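Local structure of 35 kDa hemin binding protein (Porphyromonas gingivalis, 5Y1A) at residues V38-F43 with P108-R114; R57-A61 with I124-I130. The protein probably binds hemin and is a cargo protein of the type IX secretion system, combining a thioredoxin-like domain with immunoglobulin-like beta-sandwich structure. All coordinates share one frame. Where two conformers were deposited one is given. Residues are numbered along the deposited sequence.

How the interactions relate
From the N terminus, the chain first lays down strand 34-44, then turns into helix 51-63, passes through strand 73-79 and helix 89-102, and returns as strand 109-112 before entering helix 127-138. Interaction 1 closes the first long loop by pairing 38-43 with 108-114 in the sheet; interaction 2 closes the second by packing 57-61 against 124-130. The segments alternate along the chain, so the loops cross rather than nest, and the centres of the two contacts lie about 12 Å apart. Ile-58 of helix 51-63 packs on Val-42, Ile-124 of the loop on Phe-110 and Pro-108, and Ile-130 of helix 127-138 on Phe-110, a hydrophobic layer shared with the thioredoxin-like sheet.

Interaction 1 (V38-F43 with P108-R114)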
ATOM      1  N   VAL A  38      14.546   0.606  -6.193  1.00 11.56           N
ATOM      2  CA  VAL A  38      13.913   0.329  -7.470  1.00 10.78           C
ATOM      3  C   VAL A  38      12.479  -0.091  -7.215  1.00 10.83           C
ATOM      4  O   VAL A  38      12.228  -0.918  -6.356  1.00 12.36           O
ATOM      5  CB  VAL A  38      14.676  -0.774  -8.236  1.00 10.20           C
ATOM      6  CG1 VAL A  38      13.769  -1.384  -9.369  1.00 10.34           C
ATOM      7  CG2 VAL A  38      15.924  -0.203  -8.869  1.00 10.12           C
ATOM      8  N   VAL A  39      11.548   0.507  -7.958  1.00 10.60           N
ATOM      9  CA  VAL A  39      10.139   0.099  -7.961  1.00 10.48           C
ATOM     10  C   VAL A  39       9.848  -0.712  -9.221  1.00  9.69           C
ATOM     11  O   VAL A  39      10.254  -0.333 -10.317  1.00 11.01           O
ATOM     12  CB  VAL A  39       9.213   1.367  -7.913  1.00 10.25           C
ATOM     13  CG1 VAL A  39       7.735   1.000  -8.122  1.00 11.44           C
ATOM     14  CG2 VAL A  39       9.415   2.120  -6.600  1.00  9.94           C
ATOM     15  N   LEU A  40       9.167  -1.842  -9.058  1.00  9.13           N
ATOM     16  CA  LEU A  40       8.670  -2.617 -10.197  1.00  9.62           C
ATOM     17  C   LEU A  40       7.161  -2.502 -10.159  1.00 10.04           C
ATOM     18  O   LEU A  40       6.575  -2.628  -9.080  1.00 11.20           O
ATOM     19  CB  LEU A  40       9.094  -4.090 -10.086  1.00 10.85           C
ATOM     20  CG  LEU A  40      10.600  -4.366  -9.892  1.00 11.30           C
ATOM     21  CD1 LEU A  40      10.857  -5.880  -9.907  1.00 11.76           C
ATOM     22  CD2 LEU A  40      11.414  -3.662 -10.985  1.00 12.51           C
ATOM     23  N   GLU A  41       6.543  -2.185 -11.302  1.00  9.10           N
ATOM     24  CA  GLU A  41       5.075  -2.262 -11.445  1.00  8.32           C
ATOM     25  C   GLU A  41       4.777  -3.403 -12.395  1.00  9.04           C
ATOM     26  O   GLU A  41       5.187  -3.371 -13.550  1.00  8.32           O
ATOM     27  CB  GLU A  41       4.487  -0.903 -11.912  1.00  7.90           C
ATOM     28  CG  GLU A  41       4.639   0.148 -10.790  1.00  8.06           C
ATOM     29  CD  GLU A  41       4.348   1.558 -11.255  1.00 10.54           C
ATOM     30  OE1 GLU A  41       5.055   2.000 -12.177  1.00 11.02           O
ATOM     31  OE2 GLU A  41       3.417   2.204 -10.708  1.00 10.87           O
ATOM     32  N   VAL A  42       4.113  -4.440 -11.870  1.00  8.10           N
ATOM     33  CA  VAL A  42       3.790  -5.632 -12.635  1.00  8.57           C
ATOM     34  C   VAL A  42       2.305  -5.673 -12.974  1.00  8.78           C
ATOM     35  O   VAL A  42       1.441  -5.461 -12.110  1.00  9.95           O
ATOM     36  CB  VAL A  42       4.112  -6.906 -11.842  1.00  8.48           C
ATOM     37  CG1 VAL A  42       3.902  -8.178 -12.755  1.00  7.79           C
ATOM     38  CG2 VAL A  42       5.523  -6.785 -11.249  1.00  9.06           C
ATOM     39  N   PHE A  43       2.017  -5.990 -14.235  1.00  9.06           N
ATOM     40  CA  PHE A  43       0.638  -5.945 -14.752  1.00  9.06           C
ATOM     41  C   PHE A  43       0.095  -7.354 -14.910  1.00  9.29           C
ATOM     42  O   PHE A  43       0.678  -8.185 -15.597  1.00  9.57           O
ATOM     43  CB  PHE A  43       0.637  -5.133 -16.055  1.00  9.00           C
ATOM     44  CG  PHE A  43       1.373  -3.842 -15.900  1.00  9.65           C
ATOM     45  CD1 PHE A  43       0.948  -2.895 -14.961  1.00  8.69           C
ATOM     46  CD2 PHE A  43       2.538  -3.589 -16.631  1.00  8.02           C
ATOM     47  CE1 PHE A  43       1.707  -1.718 -14.748  1.00  9.99           C
ATOM     48  CE2 PHE A  43       3.284  -2.406 -16.428  1.00 11.26           C
ATOM     49  CZ  PHE A  43       2.855  -1.476 -15.506  1.00 10.03           C
ATOM     50  N   PRO A 108       1.595 -11.463 -18.363  1.00 11.08           N
ATOM     51  CA  PRO A 108       2.112 -10.486 -17.408  1.00 10.40           C
ATOM     52  C   PRO A 108       3.239  -9.685 -18.066  1.00 10.73           C
ATOM     53  O   PRO A 108       4.026 -10.239 -18.844  1.00 11.93           O
ATOM     54  CB  PRO A 108       2.662 -11.362 -16.267  1.00 10.35           C
ATOM     55  CG  PRO A 108       3.120 -12.631 -16.987  1.00 11.51           C
ATOM     56  CD  PRO A 108       2.199 -12.804 -18.169  1.00 10.67           C
ATOM     57  N   THR A 109       3.315  -8.405 -17.733  1.00  9.93           N
ATOM     58  CA  THR A 109       4.390  -7.540 -18.169  1.00  9.98           C
ATOM     59  C   THR A 109       4.778  -6.696 -16.959  1.00 10.15           C
ATOM     60  O   THR A 109       4.127  -6.755 -15.913  1.00  9.40           O
ATOM     61  CB  THR A 109       3.947  -6.612 -19.371  1.00  9.34           C
ATOM     62  OG1 THR A 109       2.639  -6.075 -19.120  1.00 10.67           O
ATOM     63  CG2 THR A 109       3.928  -7.376 -20.691  1.00 11.55           C
ATOM     64  N   PHE A 110       5.870  -5.942 -17.075  1.00  9.79           N
ATOM     65  CA  PHE A 110       6.285  -5.088 -15.966  1.00  9.60           C
ATOM     66  C   PHE A 110       7.103  -3.912 -16.436  1.00  9.97           C
ATOM     67  O   PHE A 110       7.663  -3.929 -17.535  1.00 10.08           O
ATOM     68  CB  PHE A 110       7.008  -5.852 -14.833  1.00  9.93           C
ATOM     69  CG  PHE A 110       8.527  -6.079 -15.029  1.00 12.04           C
ATOM     70  CD1 PHE A 110       9.385  -5.935 -13.924  1.00 13.50           C
ATOM     71  CD2 PHE A 110       9.073  -6.467 -16.253  1.00 12.62           C
ATOM     72  CE1 PHE A 110      10.764  -6.170 -14.038  1.00 13.84           C
ATOM     73  CE2 PHE A 110      10.481  -6.695 -16.375  1.00 13.77           C
ATOM     74  CZ  PHE A 110      11.298  -6.567 -15.256  1.00 13.39           C
ATOM     75  N   SER A 111       7.145  -2.908 -15.571  1.00  9.52           N
ATOM     76  CA  SER A 111       7.912  -1.690 -15.791  1.00  9.36           C
ATOM     77  C   SER A 111       8.917  -1.507 -14.644  1.00 10.02           C
ATOM     78  O   SER A 111       8.545  -1.640 -13.455  1.00  9.25           O
ATOM     79  CB  SER A 111       6.955  -0.505 -15.821  1.00  9.46           C
ATOM     80  OG  SER A 111       7.673   0.710 -15.824  1.00 10.58           O
ATOM     81  N   VAL A 112      10.161  -1.178 -15.011  1.00  9.46           N
ATOM     82  CA  VAL A 112      11.211  -0.862 -14.035  1.00 10.66           C
ATOM     83  C   VAL A 112      11.313   0.658 -13.868  1.00 10.52           C
ATOM     84  O   VAL A 112      11.765   1.358 -14.782  1.00 11.27           O
ATOM     85  CB  VAL A 112      12.598  -1.449 -14.451  1.00 11.16           C
ATOM     86  CG1 VAL A 112      13.621  -1.160 -13.348  1.00 11.86           C
ATOM     87  CG2 VAL A 112      12.477  -2.966 -14.639  1.00 11.48           C
ATOM     88  N   CYS A 113      10.844   1.155 -12.719  1.00 10.02           N
ATOM     89  CA  CYS A 113      10.875   2.578 -12.397  1.00 10.25           C
ATOM     90  C   CYS A 113      10.276   3.452 -13.509  1.00  9.56           C
ATOM     91  O   CYS A 113      10.743   4.575 -13.703  1.00  9.92           O
ATOM     92  CB  CYS A 113      12.315   3.053 -12.121  1.00 10.44           C
ATOM     93  SG  CYS A 113      13.124   2.206 -10.735  1.00 14.78           S
ATOM     94  N   ARG A 114       9.270   2.937 -14.234  1.00  8.48           N
ATOM     95  CA  ARG A 114       8.665   3.652 -15.379  1.00  8.50           C
ATOM     96  C   ARG A 114       9.698   4.232 -16.331  1.00  9.48           C
ATOM     97  O   ARG A 114       9.509   5.324 -16.897  1.00  9.52           O
ATOM     98  CB  ARG A 114       7.736   4.779 -14.879  1.00  8.31           C
ATOM     99  CG  ARG A 114       6.631   4.244 -13.914  1.00  8.08           C
ATOM    100  CD  ARG A 114       5.799   5.397 -13.361  1.00  7.13           C
ATOM    101  NE  ARG A 114       4.778   4.868 -12.448  1.00  8.11           N
ATOM    102  CZ  ARG A 114       3.860   5.602 -11.825  1.00  7.15           C
ATOM    103  NH1 ARG A 114       3.826   6.942 -11.977  1.00  8.76           N
ATOM    104  NH2 ARG A 114       2.982   5.002 -11.024  1.00  7.62           N
TER
HETATM  105  O   HOH W   1       7.672   1.037 -12.494  1.00 12.21           O
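Glu-41, Phe-43 and Phe-110 have the most surface buried where strands 38-43 and 109-112 pair antiparallel. Glu-41 and Ser-111 form a hydrogen-bonded pair, with Glu-41 N to Ser-111 O at 3.0 Å and Ser-111 N to Glu-41 O at 2.9 Å. The Glu-41 carboxylate meets Arg-114 in a two-pronged salt bridge, Arg-114 NE to Glu-41 OE1 2.9 Å and Arg-114 NH2 to Glu-41 OE2 2.8 Å; OE2 is also bound by Tyr-183. Water 1 links OE1 to Ser-111 O and Arg-114 N. Phe-43 N donates to Thr-109 O at 2.8 Å, and the Phe-43 ring edge (CD2) lies 3.5 Å from Thr-109 OG1, hydrogen-bonded to Gly-106 O. On the opposite face Val-42 and Phe-110 form a non-hydrogen-bonded pair, CA atoms 4.2 Å apart and Val-42 CG2 4.0 Å from Phe-110 CB; Leu-40 CD2 reaches Phe-110 CE1 at 4.0 Å, and Ile-58 of helix 51-63 packs there. One face is apolar against the helix; on the other, beside Phe-43, the buried Glu-41 charge is met by Arg-114, water 1 and Tyr-183.

Interaction 2 (R57-A61 with I124-I130); sequences RIAKA and IGAPIAI
Segment 57-61 is regular alpha helix (phi/psi near -60/-45°, Ala-61 N to Arg-57 O 3.0 Å) packed on a loop, 124-126, that leads into helix 127-138; Ala-61 and Pro-127 are the nearest pair, CA atoms 4.3 Å apart. Ile-124 is extended (-104/100°), followed by Gly-125 (-88/-151°) and the N-cap Ala-126 (-62/156°), whose O accepts from Ile-130 N at 3.0 Å. Arg-57, its CA-to-CB bond directed toward 124-130 and its chi angles m, t, m and -77°, sets its guanidinium edge against two successive carbonyls: NE donates to Gly-125 O and NH2 to Ile-124 O, both at 3.0 Å. Its CB lies 3.6 Å from Ile-130 CD1. Ile-58 points away at CB, yet its CG1 comes to 3.9 Å from Ile-124 CG2 and 4.1 Å from Ile-130 CD1; these three isoleucines, all m,t, also touch Phe-110 of the sheet. Lys-60 CG lies 3.8 Å from Pro-127 CG. Ala-61 fits its CB against Ile-130 CG2 at 3.5 Å and Pro-127 O at 3.2 Å. Two helices on one face of a central sheet, the earlier beginning at a probable CxxC motif, are characteristic of the thioredoxin fold.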
ATOM      1  N   ARG A  57       9.082 -15.785 -11.795  1.00 11.15           N
ATOM      2  CA  ARG A  57      10.324 -15.385 -12.491  1.00 10.87           C
ATOM      3  C   ARG A  57      10.912 -14.123 -11.873  1.00 11.54           C
ATOM      4  O   ARG A  57      12.113 -14.043 -11.671  1.00 11.96           O
ATOM      5  CB  ARG A  57      10.148 -15.256 -14.008  1.00 10.83           C
ATOM      6  CG  ARG A  57       9.850 -16.589 -14.704  1.00 10.72           C
ATOM      7  CD  ARG A  57      10.084 -16.492 -16.191  1.00 12.52           C
ATOM      8  NE  ARG A  57       9.225 -15.486 -16.852  1.00 12.52           N
ATOM      9  CZ  ARG A  57       7.938 -15.661 -17.147  1.00 12.84           C
ATOM     10  NH1 ARG A  57       7.314 -16.801 -16.821  1.00 11.42           N
ATOM     11  NH2 ARG A  57       7.268 -14.688 -17.770  1.00 12.24           N
ATOM     12  N   ILE A  58      10.068 -13.136 -11.553  0.50 10.88           N
ATOM     13  CA  ILE A  58      10.575 -11.927 -10.899  0.50  9.68           C
ATOM     14  C   ILE A  58      11.115 -12.235  -9.497  0.50 10.90           C
ATOM     15  O   ILE A  58      12.147 -11.688  -9.106  0.50 10.60           O
ATOM     16  CB  ILE A  58       9.532 -10.787 -10.829  0.50  9.65           C
ATOM     17  CG1 ILE A  58       9.018 -10.445 -12.239  0.50  7.77           C
ATOM     18  CG2 ILE A  58      10.139  -9.551 -10.108  0.50  9.58           C
ATOM     19  CD1 ILE A  58       7.841  -9.411 -12.265  0.50  5.99           C
ATOM     20  N   ALA A  59      10.435 -13.119  -8.760  1.00 11.48           N
ATOM     21  CA  ALA A  59      10.888 -13.478  -7.403  1.00 12.30           C
ATOM     22  C   ALA A  59      12.271 -14.115  -7.487  1.00 12.72           C
ATOM     23  O   ALA A  59      13.157 -13.813  -6.672  1.00 13.18           O
ATOM     24  CB  ALA A  59       9.892 -14.406  -6.736  1.00 12.62           C
ATOM     25  N   LYS A  60      12.457 -14.990  -8.474  0.50 13.06           N
ATOM     26  CA  LYS A  60      13.753 -15.644  -8.682  0.50 13.24           C
ATOM     27  C   LYS A  60      14.826 -14.602  -9.001  0.50 13.44           C
ATOM     28  O   LYS A  60      15.904 -14.628  -8.408  0.50 13.13           O
ATOM     29  CB  LYS A  60      13.658 -16.702  -9.793  0.50 13.94           C
ATOM     30  CG  LYS A  60      14.876 -17.631  -9.941  0.50 13.01           C
ATOM     31  CD  LYS A  60      15.417 -18.105  -8.600  0.50 15.51           C
ATOM     32  CE  LYS A  60      15.729 -19.607  -8.597  0.50 17.96           C
ATOM     33  NZ  LYS A  60      16.455 -20.053  -7.368  0.50 20.79           N
ATOM     34  N   ALA A  61      14.507 -13.668  -9.902  1.00 13.64           N
ATOM     35  CA  ALA A  61      15.443 -12.612 -10.304  1.00 13.25           C
ATOM     36  C   ALA A  61      15.926 -11.835  -9.085  1.00 13.80           C
ATOM     37  O   ALA A  61      17.118 -11.534  -8.954  1.00 13.19           O
ATOM     38  CB  ALA A  61      14.772 -11.669 -11.298  1.00 13.52           C
ATOM     39  N   ILE A 124       8.653  -9.851 -19.333  1.00 15.15           N
ATOM     40  CA  ILE A 124       9.208 -10.510 -18.152  1.00 14.31           C
ATOM     41  C   ILE A 124       9.888 -11.780 -18.698  1.00 14.85           C
ATOM     42  O   ILE A 124       9.215 -12.769 -19.017  1.00 13.94           O
ATOM     43  CB  ILE A 124       8.121 -10.896 -17.138  1.00 14.14           C
ATOM     44  CG1 ILE A 124       7.358  -9.646 -16.646  1.00 13.44           C
ATOM     45  CG2 ILE A 124       8.732 -11.667 -15.936  1.00 11.58           C
ATOM     46  CD1 ILE A 124       6.066  -9.998 -15.835  1.00 14.11           C
ATOM     47  N   GLY A 125      11.210 -11.715 -18.858  1.00 14.90           N
ATOM     48  CA  GLY A 125      11.961 -12.816 -19.505  1.00 14.87           C
ATOM     49  C   GLY A 125      12.387 -13.863 -18.493  1.00 15.32           C
ATOM     50  O   GLY A 125      11.743 -14.061 -17.455  1.00 14.44           O
ATOM     51  N   ALA A 126      13.498 -14.536 -18.777  1.00 15.14           N
ATOM     52  CA  ALA A 126      14.105 -15.400 -17.768  1.00 14.79           C
ATOM     53  C   ALA A 126      14.545 -14.580 -16.556  1.00 14.46           C
ATOM     54  O   ALA A 126      14.784 -13.372 -16.668  1.00 13.86           O
ATOM     55  CB  ALA A 126      15.304 -16.169 -18.365  1.00 15.07           C
ATOM     56  N   PRO A 127      14.655 -15.221 -15.376  1.00 14.59           N
ATOM     57  CA  PRO A 127      15.115 -14.492 -14.198  1.00 15.12           C
ATOM     58  C   PRO A 127      16.381 -13.658 -14.418  1.00 14.95           C
ATOM     59  O   PRO A 127      16.456 -12.544 -13.918  1.00 15.35           O
ATOM     60  CB  PRO A 127      15.371 -15.611 -13.177  1.00 15.13           C
ATOM     61  CG  PRO A 127      14.314 -16.621 -13.527  1.00 14.84           C
ATOM     62  CD  PRO A 127      14.335 -16.627 -15.053  1.00 14.80           C
ATOM     63  N   ILE A 128      17.361 -14.160 -15.177  1.00 15.97           N
ATOM     64  CA  ILE A 128      18.569 -13.346 -15.406  1.00 15.43           C
ATOM     65  C   ILE A 128      18.273 -12.060 -16.217  1.00 15.12           C
ATOM     66  O   ILE A 128      18.851 -11.014 -15.948  1.00 15.31           O
ATOM     67  CB  ILE A 128      19.752 -14.147 -16.050  1.00 16.36           C
ATOM     68  CG1 ILE A 128      21.036 -13.295 -16.038  1.00 15.75           C
ATOM     69  CG2 ILE A 128      19.412 -14.603 -17.476  1.00 15.20           C
ATOM     70  CD1 ILE A 128      21.552 -12.973 -14.648  1.00 18.29           C
ATOM     71  N   ALA A 129      17.357 -12.149 -17.173  1.00 14.97           N
ATOM     72  CA  ALA A 129      16.998 -10.995 -18.008  1.00 14.66           C
ATOM     73  C   ALA A 129      16.254  -9.979 -17.142  1.00 14.81           C
ATOM     74  O   ALA A 129      16.499  -8.775 -17.232  1.00 14.24           O
ATOM     75  CB  ALA A 129      16.164 -11.433 -19.175  1.00 14.21           C
ATOM     76  N   ILE A 130      15.363 -10.474 -16.286  1.00 13.95           N
ATOM     77  CA  ILE A 130      14.705  -9.611 -15.301  1.00 14.57           C
ATOM     78  C   ILE A 130      15.735  -8.960 -14.372  1.00 15.32           C
ATOM     79  O   ILE A 130      15.682  -7.751 -14.128  1.00 14.46           O
ATOM     80  CB  ILE A 130      13.654 -10.382 -14.467  1.00 14.30           C
ATOM     81  CG1 ILE A 130      12.606 -11.052 -15.369  1.00 14.67           C
ATOM     82  CG2 ILE A 130      13.056  -9.448 -13.398  1.00 14.93           C
ATOM     83  CD1 ILE A 130      11.808 -12.170 -14.643  1.00 13.95           C
TER